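Local coordinates for protein xylulose kinase (Escherichia coli, PDB 2ITM) that phosphorylates D-xylulose at the expense of ATP to give D-xylulose 5-phosphate, and acts less efficiently on 1-deoxy-D-xylulose, at residues M405-D408 with Q413-Y416; A312-A317 with A397-W402; G257-V262 with D375-V380; V365-G370 with A463-R468; L431-A436 with I443-Q448. All coordinates share one frame; numbering follows the deposited sequence.

Contact 1 (M405-D408 with Q413-Y416)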
# COMPACT_ATOMS: atom_id res chain seq x y z
N MET A 405 -2.08 -14.23 -22.12
CA MET A 405 -2.94 -13.57 -21.17
C MET A 405 -3.41 -12.26 -21.73
O MET A 405 -4.58 -11.91 -21.61
CB MET A 405 -2.25 -13.37 -19.84
CG MET A 405 -3.08 -12.56 -18.85
SD MET A 405 -2.30 -12.21 -17.29
CE MET A 405 -2.33 -13.81 -16.59
N LEU A 406 -2.49 -11.51 -22.34
CA LEU A 406 -2.82 -10.23 -22.96
C LEU A 406 -3.81 -10.38 -24.09
O LEU A 406 -4.66 -9.53 -24.28
CB LEU A 406 -1.56 -9.56 -23.50
CG LEU A 406 -0.99 -8.38 -22.74
CD1 LEU A 406 -0.93 -8.67 -21.28
CD2 LEU A 406 0.38 -8.03 -23.27
N ALA A 407 -3.68 -11.46 -24.83
CA ALA A 407 -4.61 -11.75 -25.90
C ALA A 407 -5.98 -12.17 -25.38
O ALA A 407 -7.00 -11.78 -25.93
CB ALA A 407 -4.02 -12.79 -26.80
N ASP A 408 -5.98 -12.96 -24.32
CA ASP A 408 -7.21 -13.46 -23.72
C ASP A 408 -8.02 -12.32 -23.14
O ASP A 408 -9.21 -12.22 -23.36
CB ASP A 408 -6.87 -14.47 -22.63
CG ASP A 408 -6.24 -15.75 -23.18
OD1 ASP A 408 -6.39 -16.04 -24.37
OD2 ASP A 408 -5.61 -16.52 -22.45
N GLN A 413 -5.70 -10.20 -31.37
CA GLN A 413 -4.60 -11.02 -31.86
C GLN A 413 -3.25 -10.31 -31.72
O GLN A 413 -3.03 -9.24 -32.28
CB GLN A 413 -4.83 -11.41 -33.31
CG GLN A 413 -3.65 -12.14 -33.94
CD GLN A 413 -3.88 -12.50 -35.39
OE1 GLN A 413 -3.11 -12.12 -36.26
NE2 GLN A 413 -4.93 -13.25 -35.65
N LEU A 414 -2.35 -10.90 -30.97
CA LEU A 414 -1.04 -10.28 -30.75
C LEU A 414 0.09 -11.01 -31.45
O LEU A 414 0.42 -12.15 -31.12
CB LEU A 414 -0.78 -10.15 -29.24
CG LEU A 414 -1.90 -9.54 -28.41
CD1 LEU A 414 -1.57 -9.55 -26.96
CD2 LEU A 414 -2.23 -8.19 -28.90
N ASP A 415 0.69 -10.34 -32.43
CA ASP A 415 1.80 -10.87 -33.21
C ASP A 415 3.14 -10.55 -32.56
O ASP A 415 3.61 -9.39 -32.58
CB ASP A 415 1.82 -10.24 -34.60
CG ASP A 415 0.64 -10.65 -35.46
OD1 ASP A 415 0.15 -11.78 -35.31
OD2 ASP A 415 0.21 -9.84 -36.29
N TYR A 416 3.77 -11.56 -31.98
CA TYR A 416 5.08 -11.39 -31.39
C TYR A 416 6.18 -11.41 -32.44
O TYR A 416 6.27 -12.33 -33.25
CB TYR A 416 5.35 -12.45 -30.35
CG TYR A 416 6.63 -12.25 -29.58
CD1 TYR A 416 6.96 -11.02 -29.07
CD2 TYR A 416 7.49 -13.29 -29.37
CE1 TYR A 416 8.12 -10.83 -28.37
CE2 TYR A 416 8.65 -13.12 -28.67
CZ TYR A 416 8.96 -11.89 -28.17
OH TYR A 416 10.12 -11.72 -27.47

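Contact 2 (A312-A317 with A397-W402)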
# COMPACT_ATOMS: atom_id res chain seq x y z
N ALA A 312 10.91 -16.77 -13.27
CA ALA A 312 10.50 -17.09 -11.92
C ALA A 312 9.10 -16.56 -11.74
O ALA A 312 8.17 -17.29 -11.43
CB ALA A 312 11.43 -16.48 -10.93
N LEU A 313 8.95 -15.27 -11.94
CA LEU A 313 7.69 -14.62 -11.72
C LEU A 313 6.59 -15.34 -12.48
O LEU A 313 5.68 -15.88 -11.89
CB LEU A 313 7.77 -13.17 -12.15
CG LEU A 313 6.43 -12.50 -12.34
CD1 LEU A 313 5.89 -12.10 -11.01
CD2 LEU A 313 6.58 -11.32 -13.23
N ILE A 314 6.69 -15.34 -13.80
CA ILE A 314 5.58 -15.79 -14.64
C ILE A 314 5.20 -17.18 -14.20
O ILE A 314 4.09 -17.64 -14.45
CB ILE A 314 5.99 -15.73 -16.11
CG1 ILE A 314 5.11 -14.76 -16.89
CG2 ILE A 314 5.87 -17.08 -16.74
CD1 ILE A 314 5.60 -13.34 -16.82
N ALA A 315 6.13 -17.86 -13.51
CA ALA A 315 5.86 -19.20 -13.03
C ALA A 315 5.20 -19.21 -11.67
O ALA A 315 4.36 -20.05 -11.39
CB ALA A 315 7.12 -20.02 -13.00
N ALA A 316 5.58 -18.28 -10.80
CA ALA A 316 4.94 -18.18 -9.52
C ALA A 316 3.44 -18.06 -9.73
O ALA A 316 2.66 -18.66 -9.02
CB ALA A 316 5.47 -16.98 -8.78
N ALA A 317 3.06 -17.26 -10.73
CA ALA A 317 1.70 -16.80 -10.89
C ALA A 317 0.78 -17.94 -11.30
O ALA A 317 -0.42 -17.90 -11.07
CB ALA A 317 1.65 -15.70 -11.90
N ALA A 397 7.48 -7.98 -23.64
CA ALA A 397 6.73 -8.86 -24.52
C ALA A 397 7.28 -10.26 -24.56
O ALA A 397 6.82 -11.08 -25.34
CB ALA A 397 6.71 -8.30 -25.89
N ARG A 398 8.26 -10.55 -23.71
CA ARG A 398 9.06 -11.73 -23.89
C ARG A 398 8.37 -13.01 -23.43
O ARG A 398 8.50 -14.05 -24.07
CB ARG A 398 10.45 -11.56 -23.27
CG ARG A 398 10.46 -11.62 -21.75
CD ARG A 398 11.48 -10.70 -21.08
NE ARG A 398 12.46 -11.44 -20.28
CZ ARG A 398 13.13 -10.94 -19.25
NH1 ARG A 398 12.93 -9.69 -18.86
NH2 ARG A 398 14.00 -11.70 -18.60
N SER A 399 7.59 -12.93 -22.36
CA SER A 399 6.87 -14.08 -21.84
C SER A 399 5.71 -14.57 -22.71
O SER A 399 4.80 -13.82 -23.03
CB SER A 399 6.39 -13.82 -20.41
OG SER A 399 5.73 -14.94 -19.88
N GLU A 400 5.78 -15.83 -23.09
CA GLU A 400 4.70 -16.48 -23.83
C GLU A 400 3.40 -16.53 -23.05
O GLU A 400 2.34 -16.24 -23.57
CB GLU A 400 5.13 -17.90 -24.20
CG GLU A 400 4.07 -18.73 -24.89
CD GLU A 400 4.50 -20.18 -25.02
OE1 GLU A 400 5.12 -20.70 -24.08
OE2 GLU A 400 4.21 -20.79 -26.07
N TYR A 401 3.50 -16.88 -21.78
CA TYR A 401 2.35 -16.90 -20.91
C TYR A 401 1.64 -15.56 -20.91
O TYR A 401 0.43 -15.50 -21.04
CB TYR A 401 2.74 -17.28 -19.50
CG TYR A 401 1.56 -17.32 -18.57
CD1 TYR A 401 0.43 -18.03 -18.91
CD2 TYR A 401 1.58 -16.64 -17.37
CE1 TYR A 401 -0.65 -18.06 -18.08
CE2 TYR A 401 0.50 -16.66 -16.53
CZ TYR A 401 -0.62 -17.38 -16.89
OH TYR A 401 -1.71 -17.42 -16.07
N TRP A 402 2.39 -14.48 -20.77
CA TRP A 402 1.78 -13.19 -20.58
C TRP A 402 1.20 -12.65 -21.86
O TRP A 402 0.13 -12.08 -21.87
CB TRP A 402 2.76 -12.20 -19.98
CG TRP A 402 2.07 -10.95 -19.52
CD1 TRP A 402 1.00 -10.87 -18.69
CD2 TRP A 402 2.38 -9.62 -19.90
NE1 TRP A 402 0.62 -9.56 -18.51
CE2 TRP A 402 1.46 -8.77 -19.25
CE3 TRP A 402 3.35 -9.04 -20.72
CZ2 TRP A 402 1.49 -7.40 -19.39
CZ3 TRP A 402 3.37 -7.69 -20.85
CH2 TRP A 402 2.44 -6.88 -20.19

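Contact 3 (G257-V262 with D375-V380)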
# COMPACT_ATOMS: atom_id res chain seq x y z
N GLY A 257 6.73 2.77 -22.77
CA GLY A 257 5.55 2.11 -23.27
C GLY A 257 4.78 2.99 -24.23
O GLY A 257 4.53 4.14 -23.93
N VAL A 258 4.43 2.44 -25.38
CA VAL A 258 3.66 3.17 -26.38
C VAL A 258 2.68 2.26 -27.09
O VAL A 258 2.98 1.11 -27.36
CB VAL A 258 4.56 3.77 -27.49
CG1 VAL A 258 3.86 4.90 -28.18
CG2 VAL A 258 5.87 4.22 -26.95
N TYR A 259 1.52 2.79 -27.43
CA TYR A 259 0.70 2.19 -28.46
C TYR A 259 0.63 3.11 -29.66
O TYR A 259 0.21 4.25 -29.55
CB TYR A 259 -0.70 1.89 -27.93
CG TYR A 259 -1.60 1.08 -28.84
CD1 TYR A 259 -1.22 -0.15 -29.32
CD2 TYR A 259 -2.86 1.55 -29.20
CE1 TYR A 259 -2.04 -0.87 -30.15
CE2 TYR A 259 -3.68 0.83 -30.03
CZ TYR A 259 -3.27 -0.38 -30.50
OH TYR A 259 -4.09 -1.11 -31.31
N PHE A 260 1.05 2.59 -30.80
CA PHE A 260 1.18 3.38 -32.02
C PHE A 260 0.36 2.70 -33.11
O PHE A 260 0.56 1.53 -33.40
CB PHE A 260 2.65 3.44 -32.43
CG PHE A 260 2.94 4.38 -33.55
CD1 PHE A 260 3.64 5.54 -33.34
CD2 PHE A 260 2.54 4.08 -34.83
CE1 PHE A 260 3.92 6.39 -34.37
CE2 PHE A 260 2.82 4.93 -35.87
CZ PHE A 260 3.50 6.09 -35.63
N ALA A 261 -0.58 3.44 -33.68
CA ALA A 261 -1.43 2.91 -34.71
C ALA A 261 -1.58 3.87 -35.87
O ALA A 261 -1.96 5.02 -35.68
CB ALA A 261 -2.77 2.55 -34.15
N VAL A 262 -1.27 3.40 -37.06
CA VAL A 262 -1.49 4.16 -38.27
C VAL A 262 -2.96 4.22 -38.64
O VAL A 262 -3.62 3.21 -38.68
CB VAL A 262 -0.74 3.55 -39.45
CG1 VAL A 262 -1.03 4.30 -40.69
CG2 VAL A 262 0.73 3.53 -39.18
N ASP A 375 -7.50 -1.61 -21.84
CA ASP A 375 -8.30 -0.41 -21.80
C ASP A 375 -7.62 0.68 -22.61
O ASP A 375 -8.27 1.45 -23.30
CB ASP A 375 -8.49 0.07 -20.36
CG ASP A 375 -9.62 -0.65 -19.65
OD1 ASP A 375 -10.52 -1.19 -20.31
OD2 ASP A 375 -9.68 -0.70 -18.42
N GLY A 376 -6.30 0.73 -22.49
CA GLY A 376 -5.49 1.69 -23.22
C GLY A 376 -5.66 1.57 -24.72
O GLY A 376 -5.89 2.55 -25.43
N MET A 377 -5.55 0.35 -25.21
CA MET A 377 -5.79 0.10 -26.62
C MET A 377 -7.23 0.39 -27.05
O MET A 377 -7.43 0.99 -28.10
CB MET A 377 -5.36 -1.32 -26.99
CG MET A 377 -3.86 -1.55 -26.87
SD MET A 377 -3.26 -3.03 -27.66
CE MET A 377 -3.87 -4.26 -26.56
N ASP A 378 -8.20 -0.02 -26.25
CA ASP A 378 -9.61 0.24 -26.53
C ASP A 378 -9.88 1.73 -26.78
O ASP A 378 -10.59 2.08 -27.70
CB ASP A 378 -10.47 -0.26 -25.38
CG ASP A 378 -10.62 -1.77 -25.36
OD1 ASP A 378 -10.27 -2.42 -26.34
OD2 ASP A 378 -11.08 -2.38 -24.39
N VAL A 379 -9.32 2.58 -25.94
CA VAL A 379 -9.48 4.02 -26.08
C VAL A 379 -9.00 4.54 -27.46
O VAL A 379 -9.70 5.26 -28.14
CB VAL A 379 -8.74 4.76 -24.94
CG1 VAL A 379 -8.78 6.25 -25.16
CG2 VAL A 379 -9.32 4.40 -23.61
N VAL A 380 -7.80 4.13 -27.85
CA VAL A 380 -7.27 4.43 -29.17
C VAL A 380 -8.18 3.91 -30.29
O VAL A 380 -8.44 4.60 -31.25
CB VAL A 380 -5.84 3.92 -29.31
CG1 VAL A 380 -5.42 3.84 -30.75
CG2 VAL A 380 -4.90 4.80 -28.53

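Contact 4 (V365-G370 with A463-R468)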
# COMPACT_ATOMS: atom_id res chain seq x y z
N VAL A 365 -0.49 -8.66 -10.44
CA VAL A 365 0.26 -7.73 -11.25
C VAL A 365 0.09 -7.96 -12.74
O VAL A 365 -0.25 -7.04 -13.47
CB VAL A 365 1.74 -7.70 -10.86
CG1 VAL A 365 2.46 -6.64 -11.63
CG2 VAL A 365 1.89 -7.45 -9.39
N LEU A 366 0.29 -9.19 -13.19
CA LEU A 366 0.14 -9.51 -14.59
C LEU A 366 -1.24 -9.14 -15.10
O LEU A 366 -1.38 -8.54 -16.15
CB LEU A 366 0.41 -11.00 -14.83
CG LEU A 366 1.81 -11.51 -14.52
CD1 LEU A 366 1.99 -12.94 -15.01
CD2 LEU A 366 2.84 -10.60 -15.11
N GLU A 367 -2.26 -9.51 -14.35
CA GLU A 367 -3.62 -9.32 -14.78
C GLU A 367 -3.99 -7.84 -14.79
O GLU A 367 -4.65 -7.38 -15.70
CB GLU A 367 -4.58 -10.12 -13.91
CG GLU A 367 -4.44 -11.62 -14.10
CD GLU A 367 -5.42 -12.44 -13.29
OE1 GLU A 367 -5.71 -12.09 -12.14
OE2 GLU A 367 -5.88 -13.46 -13.82
N GLY A 368 -3.54 -7.11 -13.78
CA GLY A 368 -3.82 -5.69 -13.68
C GLY A 368 -3.12 -4.81 -14.70
O GLY A 368 -3.72 -3.92 -15.28
N VAL A 369 -1.84 -5.07 -14.92
CA VAL A 369 -1.16 -4.46 -16.03
C VAL A 369 -1.85 -4.81 -17.34
O VAL A 369 -2.09 -3.95 -18.16
CB VAL A 369 0.32 -4.86 -16.08
CG1 VAL A 369 0.97 -4.31 -17.32
CG2 VAL A 369 1.04 -4.40 -14.85
N GLY A 370 -2.18 -6.08 -17.51
CA GLY A 370 -3.00 -6.52 -18.61
C GLY A 370 -4.27 -5.71 -18.80
O GLY A 370 -4.56 -5.26 -19.88
N ALA A 463 -14.02 -14.55 -22.19
CA ALA A 463 -15.29 -14.39 -21.52
C ALA A 463 -15.12 -14.31 -20.01
O ALA A 463 -15.83 -13.56 -19.36
CB ALA A 463 -16.23 -15.49 -21.88
N ALA A 464 -14.20 -15.08 -19.48
CA ALA A 464 -13.91 -15.09 -18.06
C ALA A 464 -13.29 -13.78 -17.61
O ALA A 464 -13.41 -13.38 -16.46
CB ALA A 464 -13.01 -16.23 -17.71
N TYR A 465 -12.60 -13.11 -18.52
CA TYR A 465 -11.88 -11.92 -18.15
C TYR A 465 -12.78 -10.70 -18.15
O TYR A 465 -12.52 -9.74 -17.48
CB TYR A 465 -10.64 -11.73 -19.03
CG TYR A 465 -9.39 -12.34 -18.46
CD1 TYR A 465 -8.65 -13.25 -19.18
CD2 TYR A 465 -8.94 -12.00 -17.19
CE1 TYR A 465 -7.51 -13.82 -18.66
CE2 TYR A 465 -7.79 -12.55 -16.67
CZ TYR A 465 -7.08 -13.46 -17.41
OH TYR A 465 -5.94 -14.02 -16.89
N GLN A 466 -13.87 -10.76 -18.91
CA GLN A 466 -14.63 -9.56 -19.17
C GLN A 466 -15.21 -8.91 -17.91
O GLN A 466 -15.08 -7.71 -17.73
CB GLN A 466 -15.70 -9.78 -20.23
CG GLN A 466 -15.17 -9.86 -21.63
CD GLN A 466 -14.70 -8.54 -22.16
OE1 GLN A 466 -15.50 -7.63 -22.38
NE2 GLN A 466 -13.40 -8.42 -22.38
N PRO A 467 -15.82 -9.69 -17.03
CA PRO A 467 -16.30 -9.15 -15.76
C PRO A 467 -15.20 -8.64 -14.85
O PRO A 467 -15.43 -7.74 -14.08
CB PRO A 467 -17.02 -10.33 -15.11
CG PRO A 467 -16.63 -11.52 -15.87
CD PRO A 467 -16.21 -11.09 -17.21
N ARG A 468 -14.01 -9.20 -14.96
CA ARG A 468 -12.86 -8.69 -14.23
C ARG A 468 -12.39 -7.32 -14.74
O ARG A 468 -12.01 -6.47 -13.95
CB ARG A 468 -11.72 -9.69 -14.23
CG ARG A 468 -12.05 -10.98 -13.53
CD ARG A 468 -11.02 -12.07 -13.69
NE ARG A 468 -10.80 -12.79 -12.44
CZ ARG A 468 -11.51 -13.84 -12.08
NH1 ARG A 468 -12.47 -14.27 -12.88
NH2 ARG A 468 -11.28 -14.46 -10.95

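Contact 5 (L431-A436 with I443-Q448)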
# COMPACT_ATOMS: atom_id res chain seq x y z
N LEU A 431 14.45 5.41 -43.72
CA LEU A 431 14.06 6.58 -44.46
C LEU A 431 15.12 7.00 -45.47
O LEU A 431 14.80 7.36 -46.58
CB LEU A 431 13.66 7.71 -43.52
CG LEU A 431 12.32 7.54 -42.82
CD1 LEU A 431 12.20 8.47 -41.66
CD2 LEU A 431 11.17 7.76 -43.79
N ALA A 432 16.37 6.94 -45.07
CA ALA A 432 17.47 7.23 -45.97
C ALA A 432 17.56 6.26 -47.14
O ALA A 432 17.78 6.66 -48.27
CB ALA A 432 18.76 7.26 -45.21
N GLN A 433 17.38 4.98 -46.85
CA GLN A 433 17.18 3.98 -47.85
C GLN A 433 16.16 4.33 -48.91
O GLN A 433 16.42 4.21 -50.08
CB GLN A 433 16.76 2.67 -47.21
CG GLN A 433 17.89 1.78 -46.87
CD GLN A 433 17.45 0.35 -46.74
OE1 GLN A 433 16.76 0.00 -45.80
NE2 GLN A 433 17.84 -0.46 -47.69
N ILE A 434 15.00 4.75 -48.47
CA ILE A 434 13.92 5.14 -49.35
C ILE A 434 14.40 6.22 -50.30
O ILE A 434 14.32 6.09 -51.50
CB ILE A 434 12.71 5.62 -48.54
CG1 ILE A 434 12.12 4.49 -47.72
CG2 ILE A 434 11.65 6.19 -49.46
CD1 ILE A 434 10.83 4.84 -47.07
N ALA A 435 14.93 7.29 -49.75
CA ALA A 435 15.39 8.41 -50.54
C ALA A 435 16.49 8.00 -51.49
O ALA A 435 16.55 8.47 -52.61
CB ALA A 435 15.87 9.52 -49.64
N ALA A 436 17.36 7.10 -51.04
CA ALA A 436 18.44 6.63 -51.87
C ALA A 436 18.04 5.63 -52.94
O ALA A 436 18.77 5.43 -53.88
CB ALA A 436 19.57 6.08 -51.04
N ILE A 443 7.17 -1.60 -49.67
CA ILE A 443 7.07 -3.03 -49.47
C ILE A 443 8.46 -3.61 -49.43
O ILE A 443 8.80 -4.38 -48.55
CB ILE A 443 6.27 -3.66 -50.61
CG1 ILE A 443 5.01 -2.86 -50.89
CG2 ILE A 443 5.95 -5.08 -50.30
CD1 ILE A 443 5.25 -1.35 -51.02
N GLU A 444 9.29 -3.21 -50.42
CA GLU A 444 10.64 -3.74 -50.53
C GLU A 444 11.52 -3.33 -49.36
O GLU A 444 12.25 -4.14 -48.82
CB GLU A 444 11.28 -3.30 -51.86
CG GLU A 444 10.47 -3.60 -53.11
CD GLU A 444 11.22 -3.30 -54.40
OE1 GLU A 444 12.38 -3.75 -54.54
OE2 GLU A 444 10.65 -2.63 -55.28
N LEU A 445 11.48 -2.06 -48.98
CA LEU A 445 12.54 -1.49 -48.16
C LEU A 445 12.14 -1.43 -46.69
O LEU A 445 12.98 -1.28 -45.82
CB LEU A 445 12.93 -0.11 -48.66
CG LEU A 445 13.52 0.01 -50.05
CD1 LEU A 445 13.45 1.42 -50.51
CD2 LEU A 445 14.94 -0.48 -50.06
N LEU A 446 10.83 -1.54 -46.42
CA LEU A 446 10.28 -1.43 -45.08
C LEU A 446 9.53 -2.68 -44.67
O LEU A 446 8.32 -2.67 -44.55
CB LEU A 446 9.36 -0.22 -44.97
CG LEU A 446 9.89 1.19 -45.30
CD1 LEU A 446 8.78 2.18 -45.21
CD2 LEU A 446 11.04 1.58 -44.43
N PRO A 447 10.26 -3.77 -44.44
CA PRO A 447 9.65 -5.05 -44.12
C PRO A 447 9.24 -5.09 -42.65
O PRO A 447 9.84 -4.41 -41.83
CB PRO A 447 10.79 -6.02 -44.35
CG PRO A 447 11.97 -5.27 -43.96
CD PRO A 447 11.72 -3.83 -44.25
N GLN A 448 8.23 -5.88 -42.34
CA GLN A 448 7.91 -6.18 -40.96
C GLN A 448 9.05 -6.94 -40.34
O GLN A 448 9.84 -7.54 -41.04
CB GLN A 448 6.65 -7.00 -40.90
CG GLN A 448 5.59 -6.37 -40.08
CD GLN A 448 4.40 -6.02 -40.90
OE1 GLN A 448 4.44 -5.07 -41.67
NE2 GLN A 448 3.34 -6.78 -40.76

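Contact 1 (M405-D408 with Q413-Y416)
The flat group in this contact is the peptide linking Leu406 to Ala407, and one of its faces is covered by a methyl group of Leu414. Leu414 CD1 stands almost straight above Ala407 N at 3.6 Å, and Leu406 C lies 3.7 Å from the same methyl. At the borders of this peptide the two CB atoms complete a shallow seat. Leu406 CB comes to 3.5 Å from Leu414 CD1, tighter than the usual separation of two aliphatic carbons, whereas Ala407 CB is a looser neighbour, 4.1 Å from Leu414 CD1. One methyl therefore carries the whole exchange: it rests on backbone as much as on side chain.

Leu414 reaches the helix by an extended route. Its CG sits beside its own backbone N (chi1 -49°), and CD1 then continues away from CA with chi2 at 176°, which carries the methyl from the strand onto the turn of helix 400-410. No hydrogen bond joins the two segments, and the direct contact between them is apolar; all three participants are buried. The polar groups close by are engaged outside the contact: Asp408 forms a salt bridge with Arg461, and Asp415 OD1 is hydrogen-bonded to Ser454.

The backbone of Leu414 pairs with His455, while Asp415 pairs with Val390 and Leu392, so the strand lies between two partners in its sheet. The contact thus packs the crossover helix against the second strand of the beta-alpha-beta unit formed by strand 390-393, helix 400-410 and strand 414-417.

Contact 2 (A312-A317 with A397-W402)
Ile314 is the side chain that fills this contact, reaching from helix 310-316 to the start of helix 400-410, where Ser399 and Tyr401 receive it. Four of its carbons lie within 4 Å of one oxygen, Ser399 OG. Ile314 CG1 is 3.1 Å from Ser399 OG, a close approach for a carbon and an oxygen, and CD1 of Ile314 follows at 3.5 Å from that oxygen. Ile314 CD1 also lies 3.7 Å from Ser399 CB, so the serine is touched along its whole short side chain. The isoleucine adopts this position with chi1 at -118°, far from a staggered value.

Ser399 occupies the N-cap of helix 400-410. With OG opposite its own backbone N (chi1 -178°), the hydroxyl is turned back over the first helical turn and accepts a weak capping bond from Trp402 N, 3.5 Å from Ser399 OG. The same oxygen therefore meets aliphatic carbons across the contact while serving the end of its helix.

Tyr401 meets another side of the isoleucine. Its side chain and that of Ile314 run obliquely, with Tyr401 CD2 4.0 Å from Ile314 CG1; Ile314 O lies equally near that ring carbon, presented neither squarely to the face nor to the edge. Deeper in, Trp402 offers little more than its CB to Ile314 CD1, since its indole leads away toward helices 294-304 and 358-381.

Contact 3 (G257-V262 with D375-V380)
A Met-aromatic contact, Met377 on Tyr259, joins helix 358-381 to the central sheet of the actin-like C-terminal domain. Met377 CG stands 3.7 Å from the centroid of the Tyr259 ring and only 5° off its normal, a CH-pi approach over the middle of one face. The sulfur sits more obliquely: Met377 SD is 4.0 Å from the same centroid, and its nearest ring atom is Tyr259 CE1 at 3.5 Å. A bend at chi3 (-73°) turns the methyl end of Met377 aside after the sulfur has met the ring.

Val380, one helical turn on, works at the ring's edge. Its CB lies in the ring plane, and Val380 CG1 comes to 3.6 Å from Tyr259 CE2. Face and edge are thus gripped by residues of one helix, which should restrict rotation of the ring. The phenol oxygen is held too, by a hydrogen bond between Tyr259 OH and His381 NE2.

On the strand side, Tyr259 bonds through its backbone to Ser289 and packs on Leu251, placing it between strands 285-291 and 249-253. Phe260 points from the strand away from the helix and touches Ala238 of helix 233-241.

Contact 4 (V365-G370 with A463-R468)
Glu367 and Tyr465 make the tight part of this contact, in which a single hydrogen bond links two helices whose backbones stay well apart. Tyr465 OH donates to Glu367 OE2 across 3.1 Å. The phenol meets that oxygen on its anti side, 16° out of the carboxylate plane, and the planes of carboxylate and ring stand 82° apart. Because the oxygen lies near the plane of the ring and at its edge, it also comes to 3.5 Å from Tyr465 CE2. Glu367 CG lies 4.0 Å from Tyr465 OH, a loose van der Waals neighbour. Glu367 OE2 has a second partner in Arg363 NH1, a salt bridge from the preceding turn of the same helix; two donors therefore fix this oxygen and would tend to keep the carboxylate ionised.

In the fold, Tyr465 belongs to helix 459-479, close to the C-terminus, and reaches across to helix 358-381 of the actin-like C-terminal domain. On the way its ring packs on Met405 and Ile409 of helix 400-410, and it is buried although its bond leads to a partly exposed glutamate.

The side formed by Arg468 is much looser. Its NE stays 5.1 Å from Glu367 OE1, so the opposite charges may attract but do not touch. The guanidinium instead lies with its edge, in plane, toward Ala464 O in its own helix. Ala464 and Pro467 are exposed to solvent, and near Pro467 the helix is kinked: the nitrogens of Pro467 and Arg468 make no bond to the turn before.

Contact 5 (L431-A436 with I443-Q448)
Leu445 and Leu446, at the end of helix 442-445, both place CG beside their backbone N, with chi1 at -63° and -58°, and this sends the two side chains toward helix 424-436. Ile434 answers with an extended CG1 branch (chi2 -171°) that carries CD1 out to Leu446.

Leu445 is the main intruder. Its two methyls divide the work: CD1 settles against the helix backbone, 3.9 Å from Ile434 CA, and CD2 lies 3.7 Å from Gln433 NE2. The glutamine and leucine side chains run obliquely to one another. At the next position, Ile434 CD1 meets Leu446 CD1 tip to tip at 3.8 Å, the two chains crossing at about a right angle.

Leu446 is the first residue to depart from helical geometry, and its side chain also packs on Val244 and Arg430. Gln433 and Ala436 touch Tyr2 of strand 2-7, so helix 424-436 connects this turn with the sheet of the N-terminal domain.

No hydrogen bond crosses between the segments. The contact between them is made by methyl groups in van der Waals contact at a partly buried site, and even the amide of Gln433 contributes through its proximity to a methyl group.

Contacts 1, 2 and 4 form one cluster in which helix 400-410 is central. Contacts 1 and 2 both use it, their centres 13 Å apart, and contact 4 meets it through Met405, whose CE is 3.6 Å from Tyr465 OH. Contacts 2 and 4 are joined by a probable hydrogen bond of 3.3 Å from Trp402 NE1 to Leu366 O. Contact 3 shares helix 358-381 with contact 4, centres about 17 Å apart, and reaches the same sheet as contact 1. Its Tyr259 side chain is about 11 Å from bound D-xylulose. Contact 5 touches none of the others; its centre is about 39 Å from that of contact 4, its nearest atoms about 6 Å from contact 1.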